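Local coordinates for protein alkylhydroperoxidase AhpD core (Rhodospirillum rubrum, PDB 2OUW) that probably reduces peroxides through a redox-active pair of cysteines, as related AhpD-like proteins of the carboxymuconolactone decarboxylase family do, at residues Lys20-Asp25 with Arg51-Val56; Asp25-Arg30 with Ile38-Ala43. All blocks are in the same frame, centred on the assembly; numbering follows the deposited sequence.

In the fold
Helix 17-30 takes part in both contacts, and D25 belongs to each: contact 1 joins this helix to helix 46-60, while contact 2 joins it to helix 37-42 and is nested inside the loop that contact 1 closes. Their centres are about 6 Å apart. Between them lie W53 and W39, whose rings meet edge-to-face, and I26 CG1 comes within 3.6 Å of W53 CD2, so that three helices share one apolar core. Both contacts also touch the third subunit. The disulfide C84-C87, probably the redox centre, belongs to neither, but the backbone N of I38, in contact 2, makes a weak hydrogen bond to the OH of Y86, which lies between the two cysteines.

Contact 1 of 2, residues Lys20-Asp25 with Arg51-Val56; sequences KAVFDD and RTWEQV. With ACY (acetic acid), chain H.
W53 spans from helix 46-60 to V22 and D25 on helix 17-30, a helix-to-helix contact within the all-helical AhpD-like fold. At the start of the second segment, R51 points elsewhere: its NH2 gives a weak hydrogen bond to a bound acetic acid molecule, probably from the crystallisation liquor, and its side chain packs on T58 of the second subunit. W53 carries the join. With CG anti to the backbone N (chi1 172°), its indole extends toward helix 17-30, and the V22 side chain runs alongside it the other way, CG1 lying 4.0 Å from W53 CB. At the far edge of the ring, W53 NE1 donates to D25 OD2 at 2.9 Å, nearly straight at 175° and in the indole plane. The carboxylate stands almost upright to that plane, 86° apart, and D25 OD2 accepts on its anti side, with the N-H tilted somewhat out of the carboxylate plane. Next, E54 brings OE2 to 4.6 Å from D25 OD2; a water donating to both, weakly to D25, probably eases the charge between the two carboxylates. Q55 turns to the subunit interface, its amide bonded to Q117 of both the third and fourth subunits, and its NE2 also donates to R51 O at 3.2 Å.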
# COMPACT_ATOMS: atom_id res chain seq x y z
N LYS B 20 -21.90 25.70 -5.64
CA LYS B 20 -21.41 26.86 -6.37
C LYS B 20 -20.52 27.76 -5.52
O LYS B 20 -19.50 28.21 -6.00
CB LYS B 20 -22.53 27.69 -6.98
CG LYS B 20 -21.96 28.83 -7.79
CD LYS B 20 -22.93 29.33 -8.84
CE LYS B 20 -22.76 30.82 -9.10
NZ LYS B 20 -21.36 31.13 -9.51
N ALA B 21 -20.91 28.01 -4.28
CA ALA B 21 -20.04 28.74 -3.33
C ALA B 21 -18.61 28.16 -3.27
O ALA B 21 -17.62 28.89 -3.32
CB ALA B 21 -20.66 28.72 -1.97
N VAL B 22 -18.51 26.84 -3.15
CA VAL B 22 -17.20 26.16 -3.05
C VAL B 22 -16.42 26.32 -4.36
O VAL B 22 -15.25 26.70 -4.37
CB VAL B 22 -17.36 24.63 -2.70
CG1 VAL B 22 -16.03 23.91 -2.84
CG2 VAL B 22 -17.92 24.43 -1.30
N PHE B 23 -17.08 26.05 -5.48
CA PHE B 23 -16.43 26.13 -6.79
C PHE B 23 -15.95 27.53 -7.12
O PHE B 23 -14.88 27.70 -7.70
CB PHE B 23 -17.35 25.62 -7.91
CG PHE B 23 -17.19 24.16 -8.19
CD1 PHE B 23 -17.50 23.23 -7.23
CD2 PHE B 23 -16.74 23.71 -9.42
CE1 PHE B 23 -17.33 21.87 -7.48
CE2 PHE B 23 -16.57 22.35 -9.67
CZ PHE B 23 -16.90 21.44 -8.71
N ASP B 24 -16.72 28.53 -6.75
CA ASP B 24 -16.29 29.90 -6.99
C ASP B 24 -15.12 30.28 -6.11
O ASP B 24 -14.27 31.01 -6.55
CB ASP B 24 -17.45 30.86 -6.80
CG ASP B 24 -18.41 30.81 -7.96
OD1 ASP B 24 -18.05 30.28 -9.04
OD2 ASP B 24 -19.54 31.28 -7.78
N ASP B 25 -15.09 29.80 -4.88
CA ASP B 25 -13.95 29.98 -3.99
C ASP B 25 -12.67 29.29 -4.53
O ASP B 25 -11.60 29.86 -4.52
CB ASP B 25 -14.27 29.45 -2.59
CG ASP B 25 -13.32 30.00 -1.53
OD1 ASP B 25 -13.04 31.20 -1.58
OD2 ASP B 25 -12.88 29.26 -0.64
N ARG B 51 -15.78 20.26 3.39
CA ARG B 51 -14.74 19.80 4.34
C ARG B 51 -13.38 19.58 3.66
O ARG B 51 -12.33 19.82 4.24
CB ARG B 51 -15.14 18.48 5.00
CG ARG B 51 -16.09 18.58 6.16
CD ARG B 51 -16.00 17.35 7.05
NE ARG B 51 -16.23 16.09 6.34
CZ ARG B 51 -17.42 15.62 5.97
NH1 ARG B 51 -18.55 16.28 6.24
NH2 ARG B 51 -17.49 14.45 5.34
N THR B 52 -13.42 19.04 2.45
CA THR B 52 -12.21 18.71 1.74
C THR B 52 -11.56 20.00 1.24
O THR B 52 -10.37 20.26 1.47
CB THR B 52 -12.50 17.78 0.55
OG1 THR B 52 -13.28 16.65 0.98
CG2 THR B 52 -11.19 17.32 -0.07
N TRP B 53 -12.36 20.83 0.57
CA TRP B 53 -11.84 22.10 0.10
C TRP B 53 -11.30 22.96 1.24
O TRP B 53 -10.22 23.54 1.08
CB TRP B 53 -12.86 22.88 -0.68
CG TRP B 53 -12.40 24.26 -1.00
CD1 TRP B 53 -13.01 25.40 -0.62
CD2 TRP B 53 -11.23 24.65 -1.73
NE1 TRP B 53 -12.30 26.48 -1.09
CE2 TRP B 53 -11.21 26.05 -1.78
CE3 TRP B 53 -10.20 23.94 -2.37
CZ2 TRP B 53 -10.21 26.76 -2.42
CZ3 TRP B 53 -9.22 24.64 -3.03
CH2 TRP B 53 -9.23 26.05 -3.04
N GLU B 54 -12.00 23.02 2.37
CA GLU B 54 -11.50 23.86 3.47
C GLU B 54 -10.12 23.39 3.96
O GLU B 54 -9.24 24.23 4.25
CB GLU B 54 -12.50 23.97 4.63
CG GLU B 54 -13.77 24.84 4.34
CD GLU B 54 -13.50 26.29 3.85
OE1 GLU B 54 -12.56 26.93 4.37
OE2 GLU B 54 -14.25 26.79 2.96
N GLN B 55 -9.92 22.07 4.05
CA GLN B 55 -8.60 21.53 4.39
C GLN B 55 -7.54 21.90 3.38
O GLN B 55 -6.45 22.33 3.74
CB GLN B 55 -8.64 20.01 4.48
CG GLN B 55 -9.09 19.52 5.80
CD GLN B 55 -9.22 18.01 5.79
OE1 GLN B 55 -8.27 17.30 6.17
NE2 GLN B 55 -10.38 17.52 5.30
N VAL B 56 -7.86 21.68 2.11
CA VAL B 56 -6.91 21.93 1.04
C VAL B 56 -6.49 23.40 1.08
O VAL B 56 -5.28 23.73 1.04
CB VAL B 56 -7.52 21.52 -0.31
CG1 VAL B 56 -6.72 22.05 -1.46
CG2 VAL B 56 -7.63 20.01 -0.37
C ACY H . -20.90 13.35 5.15
O ACY H . -20.46 13.27 6.31
OXT ACY H . -21.84 14.10 4.81
CH3 ACY H . -20.29 12.50 4.08
O HOH W 1 -15.60 27.72 0.50

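Contact 2 of 2, residues Asp25-Arg30 with Ile38-Ala43; sequences DIRATR and IWRGLA. With ACY (acetic acid), chain I.
I26 sets its terminal methyl over one face of the W39 indole, CD1 lying 3.8 Å from the centroid of the five-membered ring and 19° off its normal, a CH-pi contact. I38 CG2 covers the opposite face, so the ring is sandwiched between two isoleucines. At the ring's nitrogen, R30 NH1 passes 3.7 Å from W39 NE1, with the guanidinium plane turned well away from that of the indole, so the two do not stack. R30, extended from CG to NE, holds a bound acetic acid molecule with two hydrogen bonds: NE donates to O at 3.0 Å and NH2 to OXT at 3.1 Å. R30 NH2 also bonds an unidentified ligand, to which W39 NE1 donates weakly. With W39 cut back to an alanine, the I26 and I38 methyls would probably face a gap and the R30 guanidinium would lose the wall beside it. Further along, R27 NH2 and R40 NH2 come within 3.9 Å, their chains crossing at about a right angle. D10 probably makes this closeness tolerable, since its OD1 forms salt bridges with both R27 NH2 and R40 NH1; R27 NE is held in addition by the backbone O of D33. All this joins the two arms of a helical hairpin, whose segments 25-30 and 38-42 run near antiparallel at 157° and, with axes 13.5 Å apart at their closest, are bridged by long side chains. Both ligands are probably from the crystallisation liquor, but with R30 NH2 bonding each, they may mark a place where an arginine and an indole N-H next to apolar packing can receive oxygen atoms, perhaps of an anion.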
# COMPACT_ATOMS: atom_id res chain seq x y z
N ASP B 25 -15.09 29.80 -4.88
CA ASP B 25 -13.95 29.98 -3.99
C ASP B 25 -12.67 29.29 -4.53
O ASP B 25 -11.60 29.86 -4.52
CB ASP B 25 -14.27 29.45 -2.59
CG ASP B 25 -13.32 30.00 -1.53
OD1 ASP B 25 -13.04 31.20 -1.58
OD2 ASP B 25 -12.88 29.26 -0.64
N ILE B 26 -12.80 28.06 -5.02
CA ILE B 26 -11.68 27.40 -5.72
C ILE B 26 -11.15 28.26 -6.86
O ILE B 26 -9.96 28.46 -6.98
CB ILE B 26 -12.05 26.01 -6.28
CG1 ILE B 26 -12.42 25.07 -5.12
CG2 ILE B 26 -10.85 25.46 -7.13
CD1 ILE B 26 -13.02 23.72 -5.49
N ARG B 27 -12.04 28.79 -7.68
CA ARG B 27 -11.63 29.60 -8.80
C ARG B 27 -10.99 30.90 -8.34
O ARG B 27 -10.02 31.36 -8.93
CB ARG B 27 -12.81 29.93 -9.70
CG ARG B 27 -13.34 28.74 -10.43
CD ARG B 27 -14.48 29.18 -11.34
NE ARG B 27 -14.92 28.04 -12.12
CZ ARG B 27 -16.05 27.36 -11.93
NH1 ARG B 27 -16.96 27.73 -11.03
NH2 ARG B 27 -16.27 26.30 -12.71
N ALA B 28 -11.54 31.50 -7.28
CA ALA B 28 -11.01 32.78 -6.79
C ALA B 28 -9.65 32.55 -6.18
O ALA B 28 -8.76 33.36 -6.34
CB ALA B 28 -11.97 33.41 -5.76
N THR B 29 -9.50 31.43 -5.48
CA THR B 29 -8.28 31.09 -4.76
C THR B 29 -7.16 30.75 -5.73
O THR B 29 -6.05 31.25 -5.59
CB THR B 29 -8.52 29.87 -3.85
OG1 THR B 29 -9.48 30.20 -2.85
CG2 THR B 29 -7.26 29.40 -3.20
N ARG B 30 -7.48 29.92 -6.72
CA ARG B 30 -6.50 29.45 -7.69
C ARG B 30 -6.23 30.42 -8.81
O ARG B 30 -5.24 30.28 -9.51
CB ARG B 30 -6.97 28.11 -8.28
CG ARG B 30 -6.93 27.01 -7.26
CD ARG B 30 -7.16 25.65 -7.87
NE ARG B 30 -6.96 24.65 -6.83
CZ ARG B 30 -7.21 23.34 -6.97
NH1 ARG B 30 -7.67 22.85 -8.10
NH2 ARG B 30 -7.00 22.52 -5.95
N ILE B 38 -11.78 16.05 -9.60
CA ILE B 38 -11.93 15.60 -8.22
C ILE B 38 -13.09 16.36 -7.58
O ILE B 38 -13.96 15.74 -6.93
CB ILE B 38 -10.64 15.69 -7.40
CG1 ILE B 38 -10.88 15.12 -5.98
CG2 ILE B 38 -10.11 17.11 -7.28
CD1 ILE B 38 -9.76 15.30 -5.03
N TRP B 39 -13.15 17.68 -7.82
CA TRP B 39 -14.16 18.53 -7.15
C TRP B 39 -15.58 18.26 -7.64
O TRP B 39 -16.55 18.36 -6.89
CB TRP B 39 -13.77 20.02 -7.25
CG TRP B 39 -12.40 20.26 -6.69
CD1 TRP B 39 -11.26 20.53 -7.41
CD2 TRP B 39 -12.00 20.18 -5.32
NE1 TRP B 39 -10.17 20.62 -6.55
CE2 TRP B 39 -10.61 20.43 -5.27
CE3 TRP B 39 -12.69 19.95 -4.12
CZ2 TRP B 39 -9.89 20.44 -4.06
CZ3 TRP B 39 -11.97 19.96 -2.93
CH2 TRP B 39 -10.59 20.20 -2.91
N ARG B 40 -15.67 17.88 -8.91
CA ARG B 40 -16.90 17.61 -9.59
C ARG B 40 -17.53 16.29 -9.13
O ARG B 40 -18.73 16.13 -9.21
CB ARG B 40 -16.67 17.59 -11.10
CG ARG B 40 -16.22 18.95 -11.63
CD ARG B 40 -16.24 19.06 -13.13
NE ARG B 40 -15.78 20.39 -13.54
CZ ARG B 40 -16.52 21.50 -13.53
NH1 ARG B 40 -17.79 21.49 -13.16
NH2 ARG B 40 -15.95 22.64 -13.91
N GLY B 41 -16.70 15.36 -8.67
CA GLY B 41 -17.14 14.14 -8.03
C GLY B 41 -17.48 14.35 -6.56
O GLY B 41 -18.49 13.82 -6.07
N LEU B 42 -16.65 15.11 -5.83
CA LEU B 42 -16.99 15.46 -4.44
C LEU B 42 -18.29 16.25 -4.37
O LEU B 42 -19.02 16.15 -3.39
CB LEU B 42 -15.87 16.23 -3.76
CG LEU B 42 -14.55 15.47 -3.58
CD1 LEU B 42 -13.45 16.39 -3.15
CD2 LEU B 42 -14.71 14.34 -2.59
N ALA B 43 -18.61 17.00 -5.43
CA ALA B 43 -19.82 17.81 -5.47
C ALA B 43 -21.14 17.07 -5.25
O ALA B 43 -22.16 17.70 -4.93
CB ALA B 43 -19.87 18.58 -6.81
C ACY I . -4.67 24.70 -4.15
O ACY I . -5.52 25.59 -4.40
OXT ACY I . -4.91 23.50 -3.92
CH3 ACY I . -3.22 25.09 -4.10